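Local coordinates for protein Alpha/beta hydrolase (Legionella pneumophila subsp. pneumophila str. Philadelphia 1, PDB 4EZI) that is of unknown function but adopts the alpha/beta-hydrolase fold and is probably a serine hydrolase, perhaps acting on lipid esters such as triacylglycerols, at residues N56-S61 against D117-G122; G314-R319 against V345-D350. One frame throughout, in Å; residues are numbered along the deposited sequence.

Interaction 1: N56-S61 against D117-G122; sequences NLTIAS and DYLGLG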
loop_
_atom_site.group_PDB
_atom_site.type_symbol
_atom_site.label_atom_id
_atom_site.label_comp_id
_atom_site.label_asym_id
_atom_site.label_seq_id
_atom_site.Cartn_x
_atom_site.Cartn_y
_atom_site.Cartn_z
ATOM N N ASN A 56 18.646 -10.843 1.822
ATOM C CA ASN A 56 18.868 -11.993 0.952
ATOM C C ASN A 56 17.888 -11.958 -0.214
ATOM O O ASN A 56 16.777 -11.412 -0.128
ATOM C CB ASN A 56 18.698 -13.296 1.712
ATOM C CG ASN A 56 19.567 -13.360 2.941
ATOM O OD1 ASN A 56 20.758 -13.073 2.870
ATOM N ND2 ASN A 56 18.965 -13.702 4.084
ATOM N N LEU A 57 18.254 -12.638 -1.291
ATOM C CA LEU A 57 17.361 -12.758 -2.428
ATOM C C LEU A 57 16.095 -13.503 -2.025
ATOM O O LEU A 57 16.146 -14.523 -1.344
ATOM C CB LEU A 57 18.044 -13.536 -3.550
ATOM C CG LEU A 57 17.210 -13.874 -4.783
ATOM C CD1 LEU A 57 16.782 -12.638 -5.494
ATOM C CD2 LEU A 57 17.998 -14.799 -5.744
ATOM N N THR A 58 14.955 -12.974 -2.468
ATOM C CA THR A 58 13.664 -13.634 -2.317
ATOM C C THR A 58 12.835 -13.354 -3.572
ATOM O O THR A 58 13.038 -12.320 -4.207
ATOM C CB THR A 58 12.960 -13.162 -1.022
ATOM O OG1 THR A 58 11.823 -13.983 -0.768
ATOM C CG2 THR A 58 12.537 -11.709 -1.092
ATOM N N ILE A 59 11.963 -14.291 -3.931
ATOM C CA ILE A 59 11.174 -14.184 -5.164
ATOM C C ILE A 59 9.741 -13.829 -4.769
ATOM O O ILE A 59 9.062 -14.593 -4.096
ATOM C CB ILE A 59 11.217 -15.491 -6.021
ATOM C CG1 ILE A 59 12.655 -15.899 -6.330
ATOM C CG2 ILE A 59 10.391 -15.303 -7.276
ATOM C CD1 ILE A 59 13.509 -14.867 -6.968
ATOM N N ALA A 60 9.309 -12.647 -5.183
ATOM C CA ALA A 60 8.008 -12.106 -4.818
ATOM C C ALA A 60 7.076 -12.091 -6.038
ATOM O O ALA A 60 7.504 -12.368 -7.153
ATOM C CB ALA A 60 8.198 -10.684 -4.235
ATOM N N SER A 61 5.796 -11.801 -5.802
ATOM C CA SER A 61 4.776 -11.873 -6.850
ATOM C C SER A 61 3.937 -10.610 -6.936
ATOM O O SER A 61 3.919 -9.797 -6.003
ATOM C CB SER A 61 3.895 -13.112 -6.624
ATOM O OG SER A 61 3.321 -13.156 -5.322
ATOM N N ASP A 117 2.252 -7.823 -4.619
ATOM C CA ASP A 117 1.609 -8.507 -3.509
ATOM C C ASP A 117 2.185 -8.144 -2.150
ATOM O O ASP A 117 1.483 -8.218 -1.143
ATOM C CB ASP A 117 1.684 -10.040 -3.668
ATOM C CG ASP A 117 0.865 -10.584 -4.805
ATOM O OD1 ASP A 117 -0.056 -9.904 -5.305
ATOM O OD2 ASP A 117 1.126 -11.745 -5.188
ATOM N N TYR A 118 3.469 -7.812 -2.141
ATOM C CA TYR A 118 4.347 -7.605 -0.965
ATOM C C TYR A 118 4.967 -8.932 -0.501
ATOM O O TYR A 118 4.470 -10.025 -0.764
ATOM C CB TYR A 118 3.676 -6.970 0.247
ATOM C CG TYR A 118 3.020 -5.637 0.066
ATOM C CD1 TYR A 118 3.477 -4.691 -0.818
ATOM C CD2 TYR A 118 1.955 -5.298 0.879
ATOM C CE1 TYR A 118 2.859 -3.451 -0.924
ATOM C CE2 TYR A 118 1.360 -4.060 0.798
ATOM C CZ TYR A 118 1.799 -3.121 -0.112
ATOM O OH TYR A 118 1.209 -1.867 -0.179
ATOM N N LEU A 119 6.079 -8.817 0.203
ATOM C CA LEU A 119 6.730 -9.969 0.814
ATOM C C LEU A 119 5.821 -10.650 1.821
ATOM O O LEU A 119 5.004 -10.015 2.502
ATOM C CB LEU A 119 8.020 -9.537 1.498
ATOM C CG LEU A 119 9.084 -8.917 0.601
ATOM C CD1 LEU A 119 10.346 -8.660 1.435
ATOM C CD2 LEU A 119 9.388 -9.767 -0.620
ATOM N N GLY A 120 5.973 -11.969 1.926
ATOM C CA GLY A 120 5.199 -12.769 2.845
ATOM C C GLY A 120 3.786 -13.074 2.394
ATOM O O GLY A 120 3.039 -13.731 3.121
ATOM N N LEU A 121 3.414 -12.604 1.209
ATOM C CA LEU A 121 2.065 -12.780 0.680
ATOM C C LEU A 121 2.183 -13.328 -0.746
ATOM O O LEU A 121 3.262 -13.374 -1.339
ATOM C CB LEU A 121 1.283 -11.479 0.701
ATOM C CG LEU A 121 1.151 -10.827 2.073
ATOM C CD1 LEU A 121 0.576 -9.417 1.931
ATOM C CD2 LEU A 121 0.317 -11.645 3.056
ATOM N N GLY A 122 1.055 -13.730 -1.315
ATOM C CA GLY A 122 1.069 -14.304 -2.664
ATOM C C GLY A 122 1.943 -15.536 -2.733
ATOM O O GLY A 122 1.854 -16.423 -1.880
HETATM O O HOH W 1 4.937 -11.648 -3.051
HETATM O O HOH W 2 5.459 -8.481 -4.044
#
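S61 meets D117 through two hydrogen bonds, one between backbones and one between side chains. D117 N donates to S61 O at 2.9 Å. The hydroxyl S61 OG gives its proton to D117 OD2 at 2.6 Å, reaching the carboxylate on its anti side and 22° out of its plane. With chi1 at 55°, S61 OG sits between its own backbone N and carbonyl carbon and also accepts from D123 N; D117 OD2 has a second partner in S92 OG. The bare CA of G122 fits 3.7 Å from S61 OG, close against the S61-D117 pair. The pairing lies where the chain leaves strand 112-116, the neighbour of strand 57-67 in the central sheet of the alpha/beta-hydrolase fold, and it ties the start of the following loop to strand 57-67. Y118 to L121 form a type II turn, closed by a weak L121 N to Y118 O bond. Two waters fill in between turn and strand. Water 1 accepts from S61 N at 2.9 Å and donates to Y118 O and L121 O, while water 2 donates to S61 O and accepts from Y118 N. The apolar part is carried by one methyl: L119 CD2 lies 3.7 Å from T58 CG2, the two side chains crossing obliquely, and 3.9 Å from A60 CB. T58 OG1 and I59 O are both bonded to N124 ND2, and L119 also touches T136 of helix 134-154.

Interaction 2: G314-R319 against V345-D350; sequences GTKGDR and VSDALD
T315 OG1 donates to L349 O at 2.7 Å, tilted 21° from the carbonyl plane, and accepts from G317 N at 3.0 Å in an ST turn. The hydroxyl is thus both donor and acceptor, placed by a chi1 of 173° that sets OG1 anti to the backbone N; T315 CG2 rests 3.4 Å from the same L349 carbonyl oxygen. Packing is closest at G317, in the type I turn T315 to D318: its CA, without a side chain, lies 3.7 Å from A348 CA and makes a CA-H...O contact with L349 O. The facing loop is shaped by S346, whose OG accepts from both A348 N and L349 N, an ST turn and an ST motif at once. S346 O takes a weak bond from K316 N, which also donates to S344 OG. The outer side is looser. K316, extended beyond CG, runs beside D347 and points the same way, yet K316 NZ stays 4.8 Å from D347 OD1; water 3 bridges the two, and water 4 links G317 O with A348 O. D318 turns away from this contact: its OD2 is hydrogen-bonded to H351 ND1 and its OD1 accepts from D320 N and V321 N, consistent with the acid of a Ser-His-Asp triad with S169. The two loops leave the C-terminal ends of parallel strands 310-314 and 340-344, where V345 N donates to G314 O at 2.9 Å, continuing the sheet pairing; V345 and L349 pack on F357 of helix 355-370.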
loop_
_atom_site.group_PDB
_atom_site.type_symbol
_atom_site.label_atom_id
_atom_site.label_comp_id
_atom_site.label_asym_id
_atom_site.label_seq_id
_atom_site.Cartn_x
_atom_site.Cartn_y
_atom_site.Cartn_z
ATOM N N GLY A 314 -7.361 11.653 1.933
ATOM C CA GLY A 314 -7.931 10.802 2.957
ATOM C C GLY A 314 -9.279 11.312 3.388
ATOM O O GLY A 314 -9.975 11.970 2.599
ATOM N N THR A 315 -9.639 11.034 4.638
ATOM C CA THR A 315 -10.915 11.418 5.192
ATOM C C THR A 315 -10.742 11.871 6.637
ATOM O O THR A 315 -10.127 11.175 7.451
ATOM C CB THR A 315 -11.970 10.299 5.135
ATOM O OG1 THR A 315 -13.138 10.734 5.857
ATOM C CG2 THR A 315 -11.453 8.940 5.688
ATOM N N LYS A 316 -11.277 13.039 6.973
ATOM C CA LYS A 316 -11.286 13.513 8.341
ATOM C C LYS A 316 -12.151 12.642 9.254
ATOM O O LYS A 316 -12.028 12.718 10.481
ATOM C CB LYS A 316 -11.694 15.005 8.422
ATOM C CG LYS A 316 -10.629 15.919 7.875
ATOM C CD LYS A 316 -11.100 17.360 7.798
ATOM C CE LYS A 316 -10.004 18.289 7.343
ATOM N NZ LYS A 316 -10.487 19.703 7.371
ATOM N N GLY A 317 -12.959 11.767 8.667
ATOM C CA GLY A 317 -13.706 10.767 9.434
ATOM C C GLY A 317 -12.931 9.523 9.786
ATOM O O GLY A 317 -13.475 8.608 10.375
ATOM N N ASP A 318 -11.666 9.458 9.406
ATOM C CA ASP A 318 -10.894 8.233 9.614
ATOM C C ASP A 318 -10.730 7.912 11.099
ATOM O O ASP A 318 -10.258 8.765 11.848
ATOM C CB ASP A 318 -9.515 8.364 8.966
ATOM C CG ASP A 318 -8.999 7.034 8.442
ATOM O OD1 ASP A 318 -8.986 6.056 9.226
ATOM O OD2 ASP A 318 -8.652 6.954 7.249
ATOM N N ARG A 319 -11.108 6.694 11.474
ATOM C CA ARG A 319 -10.886 6.164 12.808
ATOM C C ARG A 319 -9.805 5.086 12.820
ATOM O O ARG A 319 -9.572 4.469 13.854
ATOM C CB ARG A 319 -12.191 5.673 13.437
ATOM C CG ARG A 319 -13.308 6.702 13.513
ATOM C CD ARG A 319 -12.862 8.041 14.028
ATOM N NE ARG A 319 -12.174 8.026 15.306
ATOM C CZ ARG A 319 -11.480 9.055 15.823
ATOM N NH1 ARG A 319 -11.350 10.202 15.156
ATOM N NH2 ARG A 319 -10.876 8.926 17.008
ATOM N N VAL A 345 -11.969 13.843 1.710
ATOM C CA VAL A 345 -13.169 13.526 0.972
ATOM C C VAL A 345 -14.443 13.604 1.821
ATOM O O VAL A 345 -15.554 13.541 1.255
ATOM C CB VAL A 345 -13.095 12.126 0.293
ATOM C CG1 VAL A 345 -11.933 12.075 -0.642
ATOM C CG2 VAL A 345 -13.028 11.001 1.328
ATOM N N SER A 346 -14.315 13.760 3.140
ATOM C CA SER A 346 -15.456 13.771 4.048
ATOM C C SER A 346 -15.015 14.181 5.434
ATOM O O SER A 346 -13.869 13.921 5.828
ATOM C CB SER A 346 -16.064 12.353 4.152
ATOM O OG SER A 346 -17.217 12.324 4.999
ATOM N N ASP A 347 -15.930 14.782 6.195
ATOM C CA ASP A 347 -15.709 14.985 7.617
ATOM C C ASP A 347 -16.036 13.740 8.464
ATOM O O ASP A 347 -15.635 13.667 9.626
ATOM C CB ASP A 347 -16.543 16.163 8.132
ATOM C CG ASP A 347 -15.967 17.517 7.770
ATOM O OD1 ASP A 347 -14.784 17.612 7.383
ATOM O OD2 ASP A 347 -16.726 18.512 7.908
ATOM N N ALA A 348 -16.736 12.751 7.914
ATOM C CA ALA A 348 -17.254 11.654 8.736
ATOM C C ALA A 348 -17.178 10.255 8.134
ATOM O O ALA A 348 -17.296 9.278 8.891
ATOM C CB ALA A 348 -18.687 11.955 9.208
ATOM N N LEU A 349 -16.994 10.107 6.824
ATOM C CA LEU A 349 -16.832 8.755 6.268
ATOM C C LEU A 349 -15.603 8.126 6.904
ATOM O O LEU A 349 -14.570 8.778 7.057
ATOM C CB LEU A 349 -16.662 8.770 4.756
ATOM C CG LEU A 349 -17.884 9.210 3.941
ATOM C CD1 LEU A 349 -17.500 9.208 2.472
ATOM C CD2 LEU A 349 -19.107 8.327 4.248
ATOM N N ASP A 350 -15.721 6.852 7.278
ATOM C CA ASP A 350 -14.625 6.140 7.931
ATOM C C ASP A 350 -13.613 5.603 6.907
ATOM O O ASP A 350 -13.712 5.849 5.709
ATOM C CB ASP A 350 -15.161 5.094 8.901
ATOM C CG ASP A 350 -15.729 3.860 8.232
ATOM O OD1 ASP A 350 -15.351 3.522 7.095
ATOM O OD2 ASP A 350 -16.540 3.187 8.910
HETATM O O HOH W 3 -13.524 19.910 7.694
HETATM O O HOH W 4 -16.037 8.480 11.210
#

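Overall arrangement
Interaction 1 and interaction 2 lie on opposite sides of the chain's centre, their centres 32 Å apart and their nearest atoms about 15 Å apart, so they do not touch. Both involve loops that follow strands of one central sheet, 112-116 for the first and 310-314 with 340-344 for the second. Both reach the probable active site, through different residues. Y118 of 117-122 touches the likely nucleophile elbow around S169, whereas 314-319 supplies D318, the probable triad acid, and 345-350 leads directly into H351. A bound di(hydroxyethyl)ether lies about 9 Å from the Y118 side chain, and one, not necessarily the same, about 8 Å from that of D318.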